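Local coordinates for nitrogenase molybdenum-iron protein alpha chain (Clostridium pasteurianum, PDB 4WES) that forms, with the beta chain, the molybdenum-iron component of nitrogenase, which carries the metal clusters used in reducing dinitrogen to ammonium, at residues H24-T29 with P33-V38; Q324-Y329 with G495-G500; P65-V70 with K92-T97. One frame throughout, in Å; residues are numbered along the deposited sequence.

Overall arrangement
Following the chain from the N terminus, contact 1 comes first. Three residues separate its two segments, so it closes a short loop in which the chain doubles back after strand 25-27. Contact 3 follows. It closes a loop of 21 residues and ties the turn entering strand 69-74 to the loop between helix 77-81 and strand 106-107. Contact 2 joins helix 306-334 to helix 492-507, with 165 residues between its segments. The three loops lie in series and none nests or crosses. Contacts 1 and 3 lie on opposite sides of the chain's centre, their centres about 43 Å apart. The centre of contact 2 is about 33 Å from that of contact 1 and 31 Å from that of contact 3.

Contact 1: H24-T29 with P33-V38; sequences HIVIKT and PNPEIV
The side chain of V38 sits on the imidazole of H24 where the chain folds back on itself. Strand 25-27 is, within this chain, an outermost strand of a mixed sheet, next to 439-441, and 33-38 returns beside it as an extended loop. The end-to-end directions are 174° apart, so the two segments run antiparallel. They pack through side chains and are not paired as strands.

At one end V38 lies over one face of the H24 ring. V38 CB stands 4.0 Å from the ring centroid and 12° off the normal, a CH-pi contact over the face. V38 CG1 reaches the rim of the same face, 3.5 Å from H24 NE2. The ring is held by D442, whose OD2 is hydrogen-bonded to ND1.

V26 fills the middle. Its two methyls do different jobs. CG1 lies anti to the carbonyl carbon and meets E36 O. CG2 touches P35 CG at 3.9 Å and I37 CD1 at 4.1 Å. The P35 ring meets V26 through CB and CG, the two side chains crossing obliquely, and M431 of helix 430-433 touches both. I37 is extended, with CG1 anti to the backbone N (chi1 -160°), and this brings CD1 close to H24 O.

K28 runs straight out alongside P33. Its CE passes 3.4 Å from P33 O, while NZ is hydrogen-bonded to the carbonyls of M431 and M434. A water donates to P33 O at 2.6 Å and accepts a weak bond from K28 NZ at 3.3 Å.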
loop_
_atom_site.group_PDB
_atom_site.type_symbol
_atom_site.label_atom_id
_atom_site.label_comp_id
_atom_site.label_asym_id
_atom_site.label_seq_id
_atom_site.Cartn_x
_atom_site.Cartn_y
_atom_site.Cartn_z
ATOM N N HIS A 24 -39.086 29.111 10.809
ATOM C CA HIS A 24 -37.669 28.943 10.459
ATOM C C HIS A 24 -37.422 28.878 8.949
ATOM O O HIS A 24 -36.275 28.723 8.527
ATOM C CB HIS A 24 -37.135 27.683 11.125
ATOM C CG HIS A 24 -37.121 27.760 12.612
ATOM N ND1 HIS A 24 -35.974 28.008 13.354
ATOM C CD2 HIS A 24 -38.126 27.642 13.506
ATOM C CE1 HIS A 24 -36.287 28.046 14.637
ATOM N NE2 HIS A 24 -37.586 27.809 14.756
ATOM N N ILE A 25 -38.491 28.951 8.163
ATOM C CA ILE A 25 -38.389 28.803 6.708
ATOM C C ILE A 25 -39.084 30.018 6.112
ATOM O O ILE A 25 -40.251 30.246 6.394
ATOM C CB ILE A 25 -39.072 27.506 6.230
ATOM C CG1 ILE A 25 -38.449 26.306 6.892
ATOM C CG2 ILE A 25 -38.964 27.392 4.713
ATOM C CD1 ILE A 25 -39.290 25.059 6.777
ATOM N N VAL A 26 -38.373 30.788 5.299
ATOM C CA VAL A 26 -38.963 31.948 4.675
ATOM C C VAL A 26 -38.513 32.054 3.243
ATOM O O VAL A 26 -37.398 31.663 2.886
ATOM C CB VAL A 26 -38.684 33.275 5.431
ATOM C CG1 VAL A 26 -39.320 33.281 6.814
ATOM C CG2 VAL A 26 -37.194 33.563 5.526
ATOM N N ILE A 27 -39.405 32.579 2.405
ATOM C CA ILE A 27 -39.108 32.811 0.996
ATOM C C ILE A 27 -38.980 34.320 0.761
ATOM O O ILE A 27 -39.881 35.082 1.098
ATOM C CB ILE A 27 -40.177 32.163 0.076
ATOM C CG1 ILE A 27 -40.187 30.617 0.255
ATOM C CG2 ILE A 27 -39.929 32.536 -1.378
ATOM C CD1 ILE A 27 -41.345 29.884 -0.421
ATOM N N LYS A 28 -37.854 34.755 0.192
ATOM C CA LYS A 28 -37.641 36.142 -0.169
ATOM C C LYS A 28 -38.322 36.378 -1.507
ATOM O O LYS A 28 -38.079 35.628 -2.442
ATOM C CB LYS A 28 -36.134 36.425 -0.318
ATOM C CG LYS A 28 -35.811 37.829 -0.784
ATOM C CD LYS A 28 -34.332 38.134 -0.783
ATOM C CE LYS A 28 -34.099 39.571 -1.222
ATOM N NZ LYS A 28 -32.699 40.041 -1.123
ATOM N N THR A 29 -39.118 37.432 -1.593
ATOM C CA THR A 29 -39.796 37.785 -2.821
ATOM C C THR A 29 -39.697 39.262 -3.113
ATOM O O THR A 29 -39.340 40.074 -2.242
ATOM C CB THR A 29 -41.302 37.431 -2.764
ATOM O OG1 THR A 29 -41.956 38.259 -1.789
ATOM C CG2 THR A 29 -41.527 35.937 -2.434
ATOM N N PRO A 33 -39.144 41.496 0.456
ATOM C CA PRO A 33 -37.725 41.153 0.274
ATOM C C PRO A 33 -37.011 40.892 1.601
ATOM O O PRO A 33 -35.913 40.334 1.600
ATOM C CB PRO A 33 -37.150 42.383 -0.427
ATOM C CG PRO A 33 -38.079 43.490 -0.065
ATOM C CD PRO A 33 -39.442 42.889 0.089
ATOM N N ASN A 34 -37.621 41.279 2.722
ATOM C CA ASN A 34 -36.953 41.173 4.002
ATOM C C ASN A 34 -37.811 40.451 5.058
ATOM O O ASN A 34 -38.039 40.970 6.134
ATOM C CB ASN A 34 -36.539 42.580 4.475
ATOM C CG ASN A 34 -37.670 43.589 4.400
ATOM O OD1 ASN A 34 -38.689 43.385 3.732
ATOM N ND2 ASN A 34 -37.485 44.707 5.091
ATOM N N PRO A 35 -38.246 39.221 4.768
ATOM C CA PRO A 35 -39.076 38.558 5.756
ATOM C C PRO A 35 -38.334 38.302 7.051
ATOM O O PRO A 35 -37.139 38.016 7.053
ATOM C CB PRO A 35 -39.427 37.225 5.100
ATOM C CG PRO A 35 -38.328 36.990 4.116
ATOM C CD PRO A 35 -37.971 38.367 3.604
ATOM N N GLU A 36 -39.058 38.354 8.146
ATOM C CA GLU A 36 -38.520 37.974 9.441
ATOM C C GLU A 36 -38.459 36.452 9.575
ATOM O O GLU A 36 -39.422 35.759 9.228
ATOM C CB GLU A 36 -39.408 38.565 10.524
ATOM C CG GLU A 36 -39.086 38.175 11.926
ATOM C CD GLU A 36 -39.802 39.024 12.986
ATOM O OE1 GLU A 36 -39.663 38.635 14.176
ATOM O OE2 GLU A 36 -40.476 40.046 12.646
ATOM N N ILE A 37 -37.342 35.968 10.106
ATOM C CA ILE A 37 -37.140 34.546 10.330
ATOM C C ILE A 37 -37.114 34.312 11.834
ATOM O O ILE A 37 -36.803 35.233 12.617
ATOM C CB ILE A 37 -35.850 34.047 9.630
ATOM C CG1 ILE A 37 -35.857 32.518 9.416
ATOM C CG2 ILE A 37 -34.585 34.505 10.369
ATOM C CD1 ILE A 37 -34.800 32.038 8.447
ATOM N N VAL A 38 -37.388 33.078 12.237
ATOM C CA VAL A 38 -37.151 32.595 13.592
ATOM C C VAL A 38 -35.819 31.860 13.565
ATOM O O VAL A 38 -35.602 31.012 12.713
ATOM C CB VAL A 38 -38.286 31.683 14.094
ATOM C CG1 VAL A 38 -37.972 31.205 15.516
ATOM C CG2 VAL A 38 -39.612 32.419 14.068
HETATM O O HOH W 1 -33.447 41.055 1.979
#

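Contact 2: Q324-Y329 with G495-G500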
loop_
_atom_site.group_PDB
_atom_site.type_symbol
_atom_site.label_atom_id
_atom_site.label_comp_id
_atom_site.label_asym_id
_atom_site.label_seq_id
_atom_site.Cartn_x
_atom_site.Cartn_y
_atom_site.Cartn_z
ATOM N N GLN A 324 -6.897 35.535 -13.703
ATOM C CA GLN A 324 -8.068 35.773 -14.542
ATOM C C GLN A 324 -8.383 34.621 -15.490
ATOM O O GLN A 324 -9.551 34.311 -15.715
ATOM C CB GLN A 324 -7.967 37.111 -15.293
ATOM C CG GLN A 324 -9.269 37.475 -16.009
ATOM C CD GLN A 324 -10.392 37.795 -15.044
ATOM O OE1 GLN A 324 -10.261 38.666 -14.167
ATOM N NE2 GLN A 324 -11.493 37.117 -15.184
ATOM N N ASP A 325 -7.360 33.952 -16.017
ATOM C CA ASP A 325 -7.610 32.793 -16.870
ATOM C C ASP A 325 -8.351 31.691 -16.122
ATOM O O ASP A 325 -9.234 31.021 -16.675
ATOM C CB ASP A 325 -6.339 32.247 -17.468
ATOM C CG ASP A 325 -5.715 33.132 -18.508
ATOM O OD1 ASP A 325 -6.354 34.068 -19.004
ATOM O OD2 ASP A 325 -4.542 32.823 -18.855
ATOM N N ASP A 326 -7.987 31.446 -14.870
ATOM C CA ASP A 326 -8.698 30.474 -14.044
ATOM C C ASP A 326 -10.132 30.925 -13.819
ATOM O O ASP A 326 -11.067 30.132 -13.923
ATOM C CB ASP A 326 -7.998 30.302 -12.689
ATOM C CG ASP A 326 -6.604 29.722 -12.795
ATOM O OD1 ASP A 326 -6.461 28.512 -12.944
ATOM O OD2 ASP A 326 -5.616 30.517 -12.643
ATOM N N LEU A 327 -10.313 32.207 -13.470
ATOM C CA LEU A 327 -11.650 32.719 -13.216
ATOM C C LEU A 327 -12.530 32.524 -14.428
ATOM O O LEU A 327 -13.724 32.170 -14.306
ATOM C CB LEU A 327 -11.620 34.197 -12.841
ATOM C CG LEU A 327 -10.745 34.562 -11.634
ATOM C CD1 LEU A 327 -10.844 36.053 -11.360
ATOM C CD2 LEU A 327 -11.140 33.770 -10.427
ATOM N N ASP A 328 -12.007 32.795 -15.609
ATOM C CA ASP A 328 -12.782 32.627 -16.868
ATOM C C ASP A 328 -13.196 31.178 -17.054
ATOM O O ASP A 328 -14.322 30.882 -17.480
ATOM C CB ASP A 328 -11.956 33.075 -18.068
ATOM C CG ASP A 328 -11.699 34.566 -18.132
ATOM O OD1 ASP A 328 -10.774 34.947 -18.894
ATOM O OD2 ASP A 328 -12.340 35.359 -17.397
ATOM N N TYR A 329 -12.291 30.255 -16.751
ATOM C CA TYR A 329 -12.549 28.825 -16.855
ATOM C C TYR A 329 -13.646 28.397 -15.893
ATOM O O TYR A 329 -14.536 27.642 -16.284
ATOM C CB TYR A 329 -11.257 28.067 -16.580
ATOM C CG TYR A 329 -11.344 26.557 -16.562
ATOM C CD1 TYR A 329 -11.462 25.856 -17.744
ATOM C CD2 TYR A 329 -11.219 25.845 -15.395
ATOM C CE1 TYR A 329 -11.503 24.494 -17.767
ATOM C CE2 TYR A 329 -11.271 24.456 -15.407
ATOM C CZ TYR A 329 -11.404 23.791 -16.604
ATOM O OH TYR A 329 -11.459 22.409 -16.648
ATOM N N GLY A 495 -7.227 31.455 -2.943
ATOM C CA GLY A 495 -8.340 30.615 -2.543
ATOM C C GLY A 495 -9.422 30.472 -3.593
ATOM O O GLY A 495 -10.021 29.403 -3.706
ATOM N N VAL A 496 -9.715 31.532 -4.330
ATOM C CA VAL A 496 -10.709 31.425 -5.393
ATOM C C VAL A 496 -10.264 30.333 -6.385
ATOM O O VAL A 496 -11.095 29.548 -6.843
ATOM C CB VAL A 496 -10.924 32.769 -6.118
ATOM C CG1 VAL A 496 -11.992 32.633 -7.176
ATOM C CG2 VAL A 496 -11.294 33.884 -5.165
ATOM N N VAL A 497 -8.981 30.349 -6.740
ATOM C CA VAL A 497 -8.467 29.369 -7.692
ATOM C C VAL A 497 -8.562 27.957 -7.113
ATOM O O VAL A 497 -8.979 27.017 -7.811
ATOM C CB VAL A 497 -7.046 29.751 -8.095
ATOM C CG1 VAL A 497 -6.414 28.674 -8.973
ATOM C CG2 VAL A 497 -7.030 31.124 -8.782
ATOM N N ASN A 498 -8.158 27.776 -5.847
ATOM C CA ASN A 498 -8.232 26.456 -5.240
ATOM C C ASN A 498 -9.689 25.951 -5.222
ATOM O O ASN A 498 -9.971 24.791 -5.571
ATOM C CB ASN A 498 -7.642 26.478 -3.853
ATOM C CG ASN A 498 -6.169 26.804 -3.839
ATOM O OD1 ASN A 498 -5.449 26.536 -4.810
ATOM N ND2 ASN A 498 -5.695 27.307 -2.704
ATOM N N PHE A 499 -10.583 26.818 -4.775
ATOM C CA PHE A 499 -11.992 26.468 -4.662
ATOM C C PHE A 499 -12.574 26.158 -6.038
ATOM O O PHE A 499 -13.271 25.147 -6.203
ATOM C CB PHE A 499 -12.748 27.657 -4.038
ATOM C CG PHE A 499 -14.229 27.442 -3.934
ATOM C CD1 PHE A 499 -15.108 27.892 -4.901
ATOM C CD2 PHE A 499 -14.785 26.812 -2.841
ATOM C CE1 PHE A 499 -16.480 27.669 -4.809
ATOM C CE2 PHE A 499 -16.152 26.612 -2.745
ATOM C CZ PHE A 499 -16.976 27.040 -3.724
ATOM N N GLY A 500 -12.309 27.002 -7.018
ATOM C CA GLY A 500 -12.896 26.792 -8.327
ATOM C C GLY A 500 -12.446 25.520 -8.996
ATOM O O GLY A 500 -13.269 24.791 -9.566
#
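Two helical turns meet here, with D326 and V497 as the nearest pair, their CA atoms 6.5 Å apart. The contact is small, burying 147 Å² in all. On each helix two consecutive residues do the touching.

L327 CD2 comes within 3.5 Å of V496 CG1, methyl against methyl. The two side chains cross at about a right angle. The leucine has CG anti to its carbonyl carbon (chi1 -57°). Its chi2 of -178° puts CD1 in the extended position, and CD2, the other branch, is the one that meets V496.

The pair belongs to plain helix-helix packing between the long helix 306-334 and helix 492-507, away from the clusters. V289, at the start of helix 289-303, touches both L327 and V496. V496 also rests on M354 of helix 352-357.

The other pair is mixed in character. The D326 carboxylate lies against the methyls of V497, with CG 4.0 Å from V497 CG1. V497 CG2 approaches nearer the aspartate backbone, 4.1 Å from D326 CB. The polar end is tied to the second helix as well: D326 OD1 is hydrogen-bonded to NE2 of H501, just beyond 495-500.

Contact 3: P65-V70 with K92-T97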
loop_
_atom_site.group_PDB
_atom_site.type_symbol
_atom_site.label_atom_id
_atom_site.label_comp_id
_atom_site.label_asym_id
_atom_site.label_seq_id
_atom_site.Cartn_x
_atom_site.Cartn_y
_atom_site.Cartn_z
ATOM N N PRO A 65 -7.820 27.151 18.400
ATOM C CA PRO A 65 -6.755 27.594 17.506
ATOM C C PRO A 65 -5.583 28.326 18.138
ATOM O O PRO A 65 -4.575 28.507 17.478
ATOM C CB PRO A 65 -7.478 28.472 16.498
ATOM C CG PRO A 65 -8.890 27.929 16.503
ATOM C CD PRO A 65 -9.130 27.610 17.933
ATOM N N ILE A 66 -5.729 28.825 19.362
ATOM C CA ILE A 66 -4.597 29.518 20.019
ATOM C C ILE A 66 -3.534 28.469 20.325
ATOM O O ILE A 66 -3.701 27.623 21.200
ATOM C CB ILE A 66 -5.033 30.286 21.272
ATOM C CG1 ILE A 66 -6.119 31.300 20.939
ATOM C CG2 ILE A 66 -3.802 30.985 21.888
ATOM C CD1 ILE A 66 -6.665 32.057 22.132
ATOM N N LYS A 67 -2.420 28.516 19.592
ATOM C CA LYS A 67 -1.558 27.359 19.430
ATOM C C LYS A 67 -0.560 27.139 20.538
ATOM O O LYS A 67 0.009 26.062 20.639
ATOM C CB LYS A 67 -0.824 27.475 18.092
ATOM C CG LYS A 67 0.161 28.643 18.039
ATOM C CD LYS A 67 0.573 29.026 16.643
ATOM C CE LYS A 67 1.334 30.320 16.648
ATOM N NZ LYS A 67 1.756 30.715 15.287
ATOM N N ASP A 68 -0.288 28.182 21.343
ATOM C CA ASP A 68 0.708 28.066 22.431
ATOM C C ASP A 68 0.035 28.106 23.799
ATOM O O ASP A 68 0.719 28.254 24.830
ATOM C CB ASP A 68 1.820 29.101 22.304
ATOM C CG ASP A 68 1.332 30.531 22.346
ATOM O OD1 ASP A 68 0.119 30.784 22.349
ATOM O OD2 ASP A 68 2.215 31.391 22.355
ATOM N N MET A 69 -1.281 27.897 23.809
ATOM C CA MET A 69 -2.058 27.667 25.009
ATOM C C MET A 69 -2.421 26.198 25.090
ATOM O O MET A 69 -2.844 25.642 24.074
ATOM C CB MET A 69 -3.289 28.593 24.944
ATOM C CG MET A 69 -4.322 28.537 26.034
ATOM S SD MET A 69 -5.402 29.976 25.848
ATOM C CE MET A 69 -6.599 29.516 27.126
ATOM N N VAL A 70 -2.244 25.568 26.256
ATOM C CA VAL A 70 -2.690 24.173 26.431
ATOM C C VAL A 70 -4.163 24.179 26.820
ATOM O O VAL A 70 -4.539 24.738 27.826
ATOM C CB VAL A 70 -1.821 23.426 27.469
ATOM C CG1 VAL A 70 -2.483 22.116 27.887
ATOM C CG2 VAL A 70 -0.444 23.180 26.913
ATOM N N LYS A 92 1.550 27.133 12.904
ATOM C CA LYS A 92 2.959 26.865 12.787
ATOM C C LYS A 92 3.686 27.526 13.970
ATOM O O LYS A 92 3.182 28.491 14.544
ATOM C CB LYS A 92 3.505 27.333 11.463
ATOM C CG LYS A 92 3.391 28.771 11.244
ATOM C CD LYS A 92 3.702 29.173 9.764
ATOM C CE LYS A 92 3.481 30.653 9.536
ATOM N NZ LYS A 92 4.375 31.471 10.411
ATOM N N PRO A 93 4.857 27.015 14.347
ATOM C CA PRO A 93 5.591 27.662 15.424
ATOM C C PRO A 93 5.854 29.136 15.107
ATOM O O PRO A 93 6.340 29.461 14.031
ATOM C CB PRO A 93 6.892 26.891 15.457
ATOM C CG PRO A 93 6.640 25.639 14.777
ATOM C CD PRO A 93 5.556 25.860 13.798
ATOM N N GLU A 94 5.537 30.012 16.048
ATOM C CA GLU A 94 5.698 31.436 15.791
ATOM C C GLU A 94 7.184 31.741 15.587
ATOM O O GLU A 94 8.018 31.282 16.355
ATOM C CB GLU A 94 5.141 32.286 16.926
ATOM C CG GLU A 94 4.970 33.767 16.587
ATOM C CD GLU A 94 3.861 34.079 15.586
ATOM O OE1 GLU A 94 3.010 33.211 15.306
ATOM O OE2 GLU A 94 3.811 35.252 15.108
ATOM N N ASN A 95 7.509 32.479 14.529
ATOM C CA ASN A 95 8.896 32.811 14.211
ATOM C C ASN A 95 9.747 31.575 13.998
ATOM O O ASN A 95 10.976 31.658 14.038
ATOM C CB ASN A 95 9.544 33.725 15.293
ATOM C CG ASN A 95 8.745 34.968 15.527
ATOM O OD1 ASN A 95 8.337 35.288 16.655
ATOM N ND2 ASN A 95 8.459 35.650 14.451
ATOM N N GLY A 96 9.115 30.449 13.702
ATOM C CA GLY A 96 9.823 29.195 13.516
ATOM C C GLY A 96 10.178 28.451 14.788
ATOM O O GLY A 96 10.622 27.322 14.716
ATOM N N THR A 97 9.971 29.078 15.948
ATOM C CA THR A 97 10.464 28.549 17.205
ATOM C C THR A 97 9.434 28.387 18.320
ATOM O O THR A 97 9.717 27.709 19.302
ATOM C CB THR A 97 11.596 29.435 17.754
ATOM O OG1 THR A 97 11.105 30.769 17.899
ATOM C CG2 THR A 97 12.767 29.398 16.815
#
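A type I beta turn, I66 to M69, leads into strand 69-74 of a parallel sheet, and its K67 reaches across to the loop 92-97. The ammonium group of K67 carries the whole polar contact. NZ donates to K92 O at 2.7 Å and to E94 OE1 at 2.8 Å, the second bond being part of a salt bridge.

K67 meets the K92 carbonyl almost head-on, with a C=O...N angle of 167°. It meets E94 OE1 in a similar way, nearly in line with the C-O bond. The lysine gets there by a straight reach. Its CG lies between the backbone N and the carbonyl carbon (chi1 66°), and the chain beyond is fully extended. The methylenes follow the same path, so that CE comes 3.3 Å from K92 O.

The E94 side chain crosses the lysine at about a right angle. Its chain bends at chi2 (70°), which turns the carboxylate back toward NZ. The loop that carries it is held by its own backbone bonds, G96 N to P93 O and T97 N to E94 O, both 3.0 Å.

A third group grips the ammonium: D243 OD1 forms a salt bridge with K67 NZ and also accepts from K92 N. Two carboxylates and a carbonyl thus surround NZ, which would be expected to stabilise its positive charge.

K92 packs on E452 of the beta chain, while on the turn side backbone hydrogen bonds link K67 to F101 and A244, D68 OD1 takes the N-H of Y246 at the start of helix 246-250, and V70 pairs with the neighbouring strand 138-143 through A138 and G140.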